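Local coordinates for protein lysine-specific demethylase REF6 (Arabidopsis thaliana, PDB 6A58) that removes methyl groups from di- and trimethylated lysine on histone H3, activating gene expression, and binds DNA through four C2H2 zinc fingers in this C-terminal piece, at residues Cys30-Ser35 / Met41-Asn46; Cys53-Phe58 / Val64-Val69; Lys81-Thr86 / Thr94-Val99; Tyr106-Pro111 / Ser124-Lys129. All coordinates share one frame; numbering follows the deposited sequence. Where two conformers were deposited one is given.

Contact 1: Cys30-Ser35 / Met41-Asn46; sequences CTMSFS and MLHKRN. With ZN (zinc ion), chain B.
Cys-30 and His-43 meet at a zinc ion in the first C2H2 finger of the protein, a degenerate version of the usual hairpin and helix. The metal bonds come first: Cys-30 SG lies 2.2 Å from the zinc and His-43 NE2 2.1 Å from it. Cys-25 supplies the second sulfur, but the fourth ligand is His-60, from the helix 60-70 of the next finger, so this site joins two fingers instead of closing one. His-43 reaches the metal because its CB-CG bond is trans to the main-chain nitrogen (chi1 176°), sending the imidazole across to the 30-35 side.

Sulfur-aromatic contacts come second. Cys-30 SG sits at the edge of the imidazole, near its plane, whereas Met-32 SD approaches the ring obliquely, 3.5 Å from His-43 CE1, its side chain crossing the histidine at about a right angle.

The third kind is aromatic. The centroids of the Phe-34 and His-43 rings are 4.6 Å apart and their planes tilt by 40°, so this is an oblique pair.

Polar bonds finish each side. On the helix side Asn-46, with positive phi, is the C-prime residue of a Schellman motif, its N bonded to His-43 O. On the other, Met-32 N donates to the metal-bound Cys-30 SG at 3.6 Å, with an N-H...S angle of 163°.

Contact 2: Cys53-Phe58 / Val64-Val69; sequences CGKNFF and VQHQRV. With ZN (zinc ion), chain C.
The side chains of Phe-57 and Lys-55 both run across that of His-66 at about a right angle, while Cys-53 comes in at the edge of its ring; these three approaches make up the contact in the second C2H2 finger. The imidazole projects from the helix with NE2 leading toward the metal. Phe-57 lays its CZ end above one face of the imidazole, nearer the rim than the middle, and its CE2 is 3.5 Å from His-66 CD2. The two planes are tilted by 38°, neither stacked nor edge-to-face, with ring centroids of Phe-57 and His-66 4.7 Å apart.

Lys-55 touches from an oblique direction through its aliphatic part: CD lies 3.6 Å from His-66 CE1. Beyond that point the chain bends at its last torsion (65°), leaving NZ 5.3 Å from His-66 NE2 and not in contact with it. Cys-53 SG lies close to the ring plane, 3.5 Å from His-66 NE2, because both bind the same ion, each at 2.2 Å (Cys-53 SG and His-66 NE2). Cys-48 and His-70 complete the site.

A weak N-H...S bond runs from Lys-55 N to Cys-53 SG. Chemically, the metal fixes the reach of the imidazole and Phe-57, lying over one face, probably helps limit its rotation, while the Lys-55 amide could offset a little of the negative charge probably carried by Cys-53 SG.

Contact 3: Lys81-Thr86 / Thr94-Val99; sequences KGCKMT and TEHIRV. With ZN (zinc ion), chain D.
Cys-83 and His-96 share one first torsion, near 180° (chi1 -173° and 166°), which swings each side chain away from its own amide nitrogen and points a sulfur and a nitrogen at the zinc ion of the third C2H2 finger. Met-85 uses the other arrangement: CG lies across from the carbonyl carbon, and this turn with a roughly extended chi2 carries SD to the histidine, after which chi3 (70°) turns the terminal methyl.

Cys-83 SG is 2.3 Å from the zinc, and His-96 NE2 2.1 Å. As co-ligands they come within 3.6 Å of each other, Cys-83 SG to His-96 NE2, with the sulfur at the edge of the imidazole and near its plane. Met-85 SD comes to the same ring from an oblique angle, 3.4 Å from His-96 CE1 and 4.1 Å from the ring centroid, so two sulfurs touch the imidazole, one at its edge and one obliquely. Cys-78 and His-100 fill the other two zinc positions, the His-100 ring standing roughly perpendicular to that of His-96. Phe-87, the next residue after the 81-86 segment, on strand 86-87, also meets the His-96 ring.

Behind the cysteine, Met-85 N gives a weak hydrogen bond to SG, 3.6 Å from Met-85 N to Cys-83 SG. With little surface buried between the segments and an exposed methionine, metal coordination is probably the main tie between loop and helix. The amide of Met-85 would ease some of the charge that a zinc-bound thiolate probably carries, and the methionine sulfur adds a polarisable neighbour beside the imidazole.

Contact 4: Tyr106-Pro111 / Ser124-Lys129; sequences YVCAEP and SRHKRK. With ZN (zinc ion), chain E.
Cys-108 meets His-126 at the zinc of the fourth C2H2 finger, where the loop just after strand 106-107 faces helix 120-129. The tight part is very small. It consists of the buried cysteine, the imidazole and the metal: Cys-108 SG binds at 2.1 Å, and His-126 NE2 at 2.1 Å from the zinc. An extended first torsion of the histidine (chi1 174°) holds the ring out from the helix and carries NE2 to the ion. Cys-113 completes the sulfur pair, and His-132 supplies the fourth ligand, through its ND1, unlike the NE2 of His-126.

Around the imidazole other parts of the finger add to the packing: Phe-117 meets the ring with its plane tilted by about 40°, and the ring of His-132 stands nearly perpendicular to it.

The loose side starts just beyond. The two segments bury only 72 Å² between them, and Lys-127, next on the helix, comes no nearer than 5.6 Å from its side chain to the 106-111 segment. Farther round, Arg-125, Arg-128 and Lys-129 are exposed, giving this helix a strongly basic surface, consistent with the DNA-binding region, which takes in Arg-125 and Arg-128.

Within the tight part the cysteine sulfur sits in the plane of the imidazole, at its edge: Cys-108 SG is 3.7 Å from His-126 NE2 and 4.0 Å from His-126 CD2.

The four contacts follow one another along the chain, one per zinc finger, each tying a cysteine-bearing segment to the helix behind it through a separate zinc. Contacts 1 and 2 form a compact pair, their centres about 11 Å apart: Asn-46 O probably accepts a hydrogen bond from Phe-57 N, Met-32 packs on Gln-67, and helix 60-70 serves both zinc sites. Contact 3 lies about 30 Å from contact 2, centre to centre, across the chain's centre. Contacts 3 and 4, with centres about 25 Å apart, touch lightly where Arg-98 packs against Tyr-106. Fingers 1 and 2 thus make one fused unit, followed by fingers 3 and 4, which have their own zinc sites; the spread is consistent with DNA binding.

Contact 1: Cys30-Ser35 / Met41-Asn46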
# COMPACT_ATOMS: atom_id res chain seq x y z
N CYS A 30 4.67 8.73 13.15
CA CYS A 30 4.22 7.42 13.64
C CYS A 30 2.82 7.52 14.23
O CYS A 30 2.52 8.46 14.96
CB CYS A 30 5.18 6.86 14.68
SG CYS A 30 4.89 5.11 15.02
N THR A 31 1.97 6.54 13.92
CA THR A 31 0.60 6.50 14.42
C THR A 31 0.35 5.25 15.27
O THR A 31 -0.80 4.92 15.55
CB THR A 31 -0.42 6.56 13.26
OG1 THR A 31 -0.26 5.41 12.43
CG2 THR A 31 -0.22 7.82 12.43
N MET A 32 1.42 4.58 15.70
CA MET A 32 1.29 3.34 16.46
C MET A 32 1.10 3.59 17.96
O MET A 32 1.55 4.61 18.49
CB MET A 32 2.50 2.44 16.24
CG MET A 32 2.61 1.94 14.81
SD MET A 32 3.97 0.78 14.64
CE MET A 32 3.94 0.50 12.87
N SER A 33 0.43 2.65 18.62
CA SER A 33 0.25 2.68 20.07
C SER A 33 0.33 1.27 20.64
O SER A 33 0.20 0.29 19.89
CB SER A 33 -1.07 3.34 20.45
OG SER A 33 -2.16 2.54 20.04
N PHE A 34 0.54 1.19 21.95
CA PHE A 34 0.90 -0.06 22.64
C PHE A 34 0.15 -0.24 23.95
O PHE A 34 -0.26 0.74 24.57
CB PHE A 34 2.42 -0.08 22.86
CG PHE A 34 3.17 0.05 21.58
CD1 PHE A 34 3.46 -1.08 20.82
CD2 PHE A 34 3.47 1.30 21.05
CE1 PHE A 34 4.09 -0.96 19.59
CE2 PHE A 34 4.09 1.42 19.82
CZ PHE A 34 4.39 0.28 19.09
N SER A 35 -0.02 -1.50 24.35
CA SER A 35 -0.75 -1.86 25.56
C SER A 35 0.00 -1.51 26.85
O SER A 35 -0.62 -1.39 27.91
CB SER A 35 -1.09 -3.35 25.55
OG SER A 35 -1.84 -3.70 24.40
N MET A 41 8.65 1.12 24.79
CA MET A 41 10.11 1.21 24.89
C MET A 41 10.81 0.30 23.87
O MET A 41 11.78 0.71 23.23
CB MET A 41 10.58 0.88 26.31
CG MET A 41 10.23 1.95 27.33
SD MET A 41 10.86 1.59 28.98
CE MET A 41 9.66 0.45 29.64
N LEU A 42 10.30 -0.92 23.72
CA LEU A 42 10.82 -1.85 22.72
C LEU A 42 10.60 -1.32 21.30
O LEU A 42 11.47 -1.45 20.44
CB LEU A 42 10.20 -3.24 22.89
CG LEU A 42 10.53 -3.96 24.21
CD1 LEU A 42 9.69 -5.22 24.36
CD2 LEU A 42 12.01 -4.27 24.32
N HIS A 43 9.45 -0.70 21.07
CA HIS A 43 9.16 -0.04 19.81
C HIS A 43 10.15 1.09 19.48
O HIS A 43 10.58 1.22 18.34
CB HIS A 43 7.72 0.51 19.83
CG HIS A 43 7.36 1.29 18.61
ND1 HIS A 43 7.18 0.70 17.37
CD2 HIS A 43 7.13 2.61 18.43
CE1 HIS A 43 6.86 1.63 16.49
NE2 HIS A 43 6.82 2.80 17.10
N LYS A 44 10.51 1.89 20.48
CA LYS A 44 11.50 2.97 20.30
C LYS A 44 12.93 2.46 20.02
O LYS A 44 13.76 3.22 19.51
CB LYS A 44 11.47 3.94 21.47
CG LYS A 44 10.21 4.79 21.49
CD LYS A 44 10.13 5.66 22.72
CE LYS A 44 8.84 6.45 22.72
NZ LYS A 44 8.73 7.37 23.89
N ARG A 45 13.19 1.19 20.35
CA ARG A 45 14.43 0.50 19.97
C ARG A 45 14.31 -0.21 18.61
O ARG A 45 15.15 -1.03 18.24
CB ARG A 45 14.82 -0.51 21.06
CG ARG A 45 15.31 0.15 22.33
CD ARG A 45 15.45 -0.84 23.46
NE ARG A 45 16.28 -1.99 23.10
CZ ARG A 45 16.44 -3.08 23.86
NH1 ARG A 45 15.83 -3.20 25.04
NH2 ARG A 45 17.22 -4.07 23.42
N ASN A 46 13.25 0.12 17.86
CA ASN A 46 13.02 -0.39 16.51
C ASN A 46 12.92 -1.91 16.42
O ASN A 46 13.37 -2.52 15.44
CB ASN A 46 14.06 0.18 15.54
CG ASN A 46 14.05 1.70 15.51
OD1 ASN A 46 15.09 2.34 15.61
ND2 ASN A 46 12.86 2.28 15.39
ZN ZN B . 6.66 4.73 16.36

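Contact 2: Cys53-Phe58 / Val64-Val69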
# COMPACT_ATOMS: atom_id res chain seq x y z
N CYS A 53 8.30 -12.42 15.85
CA CYS A 53 9.18 -11.95 14.78
C CYS A 53 10.60 -11.70 15.29
O CYS A 53 11.53 -12.39 14.88
CB CYS A 53 8.61 -10.68 14.12
SG CYS A 53 9.66 -10.03 12.80
N GLY A 54 10.75 -10.72 16.18
CA GLY A 54 12.04 -10.41 16.79
C GLY A 54 13.03 -9.59 15.98
O GLY A 54 14.12 -9.29 16.47
N LYS A 55 12.68 -9.21 14.75
CA LYS A 55 13.59 -8.45 13.90
C LYS A 55 13.77 -7.02 14.44
O LYS A 55 12.80 -6.39 14.85
CB LYS A 55 13.10 -8.43 12.45
CG LYS A 55 13.14 -9.79 11.77
CD LYS A 55 12.63 -9.70 10.34
CE LYS A 55 12.92 -10.96 9.54
NZ LYS A 55 12.19 -12.14 10.06
N ASN A 56 15.02 -6.56 14.46
CA ASN A 56 15.37 -5.19 14.88
C ASN A 56 15.83 -4.41 13.65
O ASN A 56 16.40 -4.99 12.72
CB ASN A 56 16.53 -5.20 15.88
CG ASN A 56 16.14 -5.73 17.25
OD1 ASN A 56 16.56 -5.17 18.27
ND2 ASN A 56 15.39 -6.83 17.30
N PHE A 57 15.63 -3.09 13.68
CA PHE A 57 15.94 -2.23 12.53
C PHE A 57 16.77 -1.01 12.91
O PHE A 57 16.77 -0.58 14.07
CB PHE A 57 14.65 -1.84 11.81
CG PHE A 57 13.95 -3.03 11.21
CD1 PHE A 57 14.28 -3.45 9.93
CD2 PHE A 57 13.04 -3.77 11.95
CE1 PHE A 57 13.68 -4.57 9.38
CE2 PHE A 57 12.44 -4.89 11.41
CZ PHE A 57 12.76 -5.30 10.12
N PHE A 58 17.49 -0.46 11.93
CA PHE A 58 18.44 0.63 12.16
C PHE A 58 17.75 1.98 12.38
O PHE A 58 18.29 2.85 13.06
CB PHE A 58 19.43 0.73 10.99
CG PHE A 58 20.52 1.74 11.20
CD1 PHE A 58 21.56 1.48 12.09
CD2 PHE A 58 20.51 2.95 10.52
CE1 PHE A 58 22.57 2.41 12.30
CE2 PHE A 58 21.52 3.89 10.72
CZ PHE A 58 22.55 3.62 11.60
N VAL A 64 8.69 0.64 10.47
CA VAL A 64 7.29 0.87 10.05
C VAL A 64 6.99 0.18 8.71
O VAL A 64 5.93 -0.44 8.56
CB VAL A 64 6.96 2.38 9.98
CG1 VAL A 64 5.60 2.65 9.33
CG2 VAL A 64 6.99 3.00 11.38
N GLN A 65 7.92 0.28 7.77
CA GLN A 65 7.80 -0.41 6.48
C GLN A 65 7.72 -1.93 6.64
O GLN A 65 6.91 -2.58 5.99
CB GLN A 65 8.96 -0.04 5.55
CG GLN A 65 8.90 1.40 5.05
CD GLN A 65 10.16 1.82 4.30
OE1 GLN A 65 11.02 1.00 3.99
NE2 GLN A 65 10.26 3.11 4.01
N HIS A 66 8.57 -2.48 7.51
CA HIS A 66 8.58 -3.92 7.78
C HIS A 66 7.27 -4.46 8.36
O HIS A 66 6.78 -5.50 7.92
CB HIS A 66 9.73 -4.29 8.72
CG HIS A 66 9.68 -5.71 9.18
ND1 HIS A 66 9.99 -6.77 8.36
CD2 HIS A 66 9.34 -6.25 10.38
CE1 HIS A 66 9.84 -7.90 9.02
NE2 HIS A 66 9.45 -7.61 10.25
N GLN A 67 6.73 -3.76 9.36
CA GLN A 67 5.48 -4.17 10.03
C GLN A 67 4.33 -4.42 9.04
O GLN A 67 3.53 -5.34 9.24
CB GLN A 67 5.08 -3.14 11.10
CG GLN A 67 3.70 -3.34 11.74
CD GLN A 67 2.58 -2.61 11.02
OE1 GLN A 67 2.71 -1.45 10.63
NE2 GLN A 67 1.45 -3.30 10.83
N ARG A 68 4.27 -3.61 7.98
CA ARG A 68 3.27 -3.77 6.92
C ARG A 68 3.30 -5.13 6.22
O ARG A 68 2.26 -5.62 5.77
CB ARG A 68 3.43 -2.66 5.87
N VAL A 69 4.49 -5.74 6.13
CA VAL A 69 4.64 -7.08 5.53
C VAL A 69 3.93 -8.19 6.30
O VAL A 69 3.53 -9.20 5.71
CB VAL A 69 6.13 -7.46 5.39
ZN ZN C . 8.35 -8.39 12.05

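Contact 3: Lys81-Thr86 / Thr94-Val99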
# COMPACT_ATOMS: atom_id res chain seq x y z
N LYS A 81 -21.03 -5.43 -7.55
CA LYS A 81 -21.79 -6.57 -7.02
C LYS A 81 -21.28 -7.88 -7.62
O LYS A 81 -21.03 -7.95 -8.83
CB LYS A 81 -23.28 -6.43 -7.31
CG LYS A 81 -23.99 -5.34 -6.53
CD LYS A 81 -25.35 -5.00 -7.12
CE LYS A 81 -26.33 -6.15 -6.99
NZ LYS A 81 -27.65 -5.83 -7.60
N GLY A 82 -21.13 -8.90 -6.77
CA GLY A 82 -20.58 -10.19 -7.18
C GLY A 82 -19.07 -10.35 -7.00
O GLY A 82 -18.57 -11.47 -7.00
N CYS A 83 -18.35 -9.24 -6.85
CA CYS A 83 -16.90 -9.26 -6.72
C CYS A 83 -16.52 -9.25 -5.25
O CYS A 83 -17.00 -8.41 -4.49
CB CYS A 83 -16.28 -8.06 -7.42
SG CYS A 83 -14.49 -8.13 -7.48
N LYS A 84 -15.65 -10.17 -4.86
CA LYS A 84 -15.21 -10.32 -3.47
C LYS A 84 -13.78 -9.82 -3.25
O LYS A 84 -13.21 -10.04 -2.18
CB LYS A 84 -15.35 -11.78 -3.04
CG LYS A 84 -16.75 -12.34 -3.20
CD LYS A 84 -16.94 -13.67 -2.49
CE LYS A 84 -18.38 -14.15 -2.60
NZ LYS A 84 -18.65 -15.34 -1.76
N MET A 85 -13.21 -9.14 -4.24
CA MET A 85 -11.82 -8.67 -4.15
C MET A 85 -11.71 -7.49 -3.19
O MET A 85 -12.62 -6.67 -3.08
CB MET A 85 -11.27 -8.30 -5.52
CG MET A 85 -11.16 -9.49 -6.46
SD MET A 85 -9.95 -9.27 -7.78
CE MET A 85 -8.42 -9.35 -6.85
N THR A 86 -10.57 -7.42 -2.51
CA THR A 86 -10.30 -6.40 -1.50
C THR A 86 -8.91 -5.82 -1.74
O THR A 86 -8.06 -6.45 -2.37
CB THR A 86 -10.37 -7.00 -0.08
OG1 THR A 86 -9.54 -8.16 -0.00
CG2 THR A 86 -11.80 -7.37 0.27
N THR A 94 -9.28 1.44 -7.42
CA THR A 94 -9.73 2.22 -8.57
C THR A 94 -9.26 1.61 -9.90
O THR A 94 -10.05 1.49 -10.84
CB THR A 94 -9.28 3.69 -8.46
OG1 THR A 94 -9.89 4.28 -7.31
CG2 THR A 94 -9.68 4.49 -9.70
N GLU A 95 -7.99 1.22 -9.97
CA GLU A 95 -7.45 0.52 -11.14
C GLU A 95 -8.21 -0.78 -11.41
O GLU A 95 -8.59 -1.05 -12.55
CB GLU A 95 -5.95 0.25 -10.99
CG GLU A 95 -5.09 1.49 -11.24
CD GLU A 95 -3.60 1.21 -11.28
OE1 GLU A 95 -3.18 0.06 -10.99
OE2 GLU A 95 -2.84 2.14 -11.59
N HIS A 96 -8.45 -1.56 -10.35
CA HIS A 96 -9.21 -2.81 -10.47
C HIS A 96 -10.62 -2.63 -11.03
O HIS A 96 -11.06 -3.44 -11.86
CB HIS A 96 -9.29 -3.54 -9.13
CG HIS A 96 -10.32 -4.62 -9.11
ND1 HIS A 96 -10.10 -5.85 -9.70
CD2 HIS A 96 -11.57 -4.66 -8.61
CE1 HIS A 96 -11.18 -6.60 -9.54
NE2 HIS A 96 -12.08 -5.90 -8.88
N ILE A 97 -11.33 -1.60 -10.58
CA ILE A 97 -12.72 -1.36 -11.03
C ILE A 97 -12.79 -1.19 -12.55
O ILE A 97 -13.79 -1.56 -13.18
CB ILE A 97 -13.36 -0.16 -10.29
CG1 ILE A 97 -13.55 -0.49 -8.80
CG2 ILE A 97 -14.71 0.22 -10.89
CD1 ILE A 97 -13.70 0.72 -7.91
N ARG A 98 -11.72 -0.67 -13.16
CA ARG A 98 -11.66 -0.54 -14.62
C ARG A 98 -11.76 -1.89 -15.35
O ARG A 98 -12.21 -1.92 -16.50
CB ARG A 98 -10.38 0.18 -15.06
CG ARG A 98 -10.28 1.62 -14.58
CD ARG A 98 -8.91 2.19 -14.86
NE ARG A 98 -8.69 3.43 -14.12
CZ ARG A 98 -7.49 3.96 -13.84
NH1 ARG A 98 -6.37 3.38 -14.24
NH2 ARG A 98 -7.43 5.09 -13.14
N VAL A 99 -11.37 -2.98 -14.69
CA VAL A 99 -11.53 -4.33 -15.26
C VAL A 99 -13.02 -4.61 -15.49
O VAL A 99 -13.39 -5.18 -16.52
CB VAL A 99 -10.90 -5.43 -14.37
CG1 VAL A 99 -11.15 -6.82 -14.95
CG2 VAL A 99 -9.41 -5.19 -14.20
ZN ZN D . -14.13 -6.11 -8.43

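Contact 4: Tyr106-Pro111 / Ser124-Lys129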
# COMPACT_ATOMS: atom_id res chain seq x y z
N TYR A 106 -5.77 5.36 -20.97
CA TYR A 106 -4.48 5.81 -21.51
C TYR A 106 -4.35 5.36 -22.95
O TYR A 106 -4.31 4.16 -23.23
CB TYR A 106 -3.36 5.29 -20.62
CG TYR A 106 -3.64 5.57 -19.16
CD1 TYR A 106 -3.45 6.84 -18.63
CD2 TYR A 106 -4.16 4.57 -18.33
CE1 TYR A 106 -3.74 7.11 -17.30
CE2 TYR A 106 -4.45 4.84 -17.00
CZ TYR A 106 -4.24 6.11 -16.49
OH TYR A 106 -4.54 6.38 -15.18
N VAL A 107 -4.31 6.33 -23.86
CA VAL A 107 -4.27 6.07 -25.30
C VAL A 107 -2.94 6.60 -25.84
O VAL A 107 -2.58 7.75 -25.57
CB VAL A 107 -5.43 6.77 -26.04
CG1 VAL A 107 -5.46 6.36 -27.51
CG2 VAL A 107 -6.76 6.45 -25.36
N CYS A 108 -2.24 5.76 -26.59
CA CYS A 108 -0.95 6.13 -27.18
C CYS A 108 -1.15 7.19 -28.27
O CYS A 108 -2.07 7.07 -29.09
CB CYS A 108 -0.25 4.91 -27.76
SG CYS A 108 1.45 5.24 -28.29
N ALA A 109 -0.30 8.21 -28.26
CA ALA A 109 -0.43 9.36 -29.16
C ALA A 109 0.28 9.19 -30.52
O ALA A 109 0.14 10.06 -31.38
CB ALA A 109 0.08 10.62 -28.47
N GLU A 110 1.02 8.10 -30.71
CA GLU A 110 1.71 7.83 -31.98
C GLU A 110 0.71 7.56 -33.11
O GLU A 110 -0.38 7.03 -32.86
CB GLU A 110 2.66 6.64 -31.84
N PRO A 111 1.07 7.92 -34.36
CA PRO A 111 0.10 7.94 -35.47
C PRO A 111 -0.43 6.56 -35.89
O PRO A 111 -1.63 6.42 -36.13
CB PRO A 111 0.89 8.59 -36.62
CG PRO A 111 2.32 8.30 -36.32
CD PRO A 111 2.44 8.21 -34.83
N SER A 124 3.19 3.71 -19.26
CA SER A 124 4.58 4.15 -19.06
C SER A 124 5.59 3.11 -19.55
O SER A 124 6.59 3.47 -20.17
CB SER A 124 4.83 4.46 -17.58
OG SER A 124 4.02 5.52 -17.13
N ARG A 125 5.31 1.84 -19.27
CA ARG A 125 6.14 0.73 -19.76
C ARG A 125 6.17 0.66 -21.29
O ARG A 125 7.23 0.42 -21.88
CB ARG A 125 5.64 -0.60 -19.18
CG ARG A 125 6.48 -1.81 -19.55
CD ARG A 125 6.11 -3.03 -18.70
NE ARG A 125 4.71 -3.42 -18.87
CZ ARG A 125 4.12 -4.42 -18.23
NH1 ARG A 125 4.79 -5.18 -17.36
NH2 ARG A 125 2.83 -4.68 -18.46
N HIS A 126 5.01 0.87 -21.92
CA HIS A 126 4.90 0.90 -23.38
C HIS A 126 5.73 2.04 -23.99
O HIS A 126 6.43 1.84 -24.98
CB HIS A 126 3.43 1.03 -23.81
CG HIS A 126 3.24 1.21 -25.28
ND1 HIS A 126 3.38 0.17 -26.19
CD2 HIS A 126 2.89 2.29 -26.01
CE1 HIS A 126 3.13 0.62 -27.40
NE2 HIS A 126 2.83 1.90 -27.33
N LYS A 127 5.63 3.24 -23.40
CA LYS A 127 6.39 4.41 -23.86
C LYS A 127 7.91 4.26 -23.67
O LYS A 127 8.68 4.82 -24.44
CB LYS A 127 5.89 5.69 -23.19
CG LYS A 127 4.53 6.15 -23.69
CD LYS A 127 4.13 7.50 -23.11
CE LYS A 127 3.69 7.38 -21.66
NZ LYS A 127 3.21 8.68 -21.10
N ARG A 128 8.32 3.52 -22.64
CA ARG A 128 9.74 3.20 -22.42
C ARG A 128 10.24 2.14 -23.40
O ARG A 128 11.31 2.29 -24.00
CB ARG A 128 10.00 2.74 -20.98
CG ARG A 128 10.01 3.85 -19.95
CD ARG A 128 10.64 3.38 -18.64
NE ARG A 128 9.97 2.19 -18.10
CZ ARG A 128 8.88 2.19 -17.32
NH1 ARG A 128 8.27 3.33 -16.97
NH2 ARG A 128 8.38 1.04 -16.90
N LYS A 129 9.48 1.05 -23.53
CA LYS A 129 9.87 -0.09 -24.37
C LYS A 129 9.94 0.29 -25.85
O LYS A 129 10.92 -0.03 -26.53
CB LYS A 129 8.89 -1.26 -24.18
CG LYS A 129 9.33 -2.57 -24.83
CD LYS A 129 8.44 -3.74 -24.45
CE LYS A 129 8.97 -4.53 -23.26
NZ LYS A 129 8.95 -3.78 -21.98
ZN ZN E . 2.22 3.36 -28.79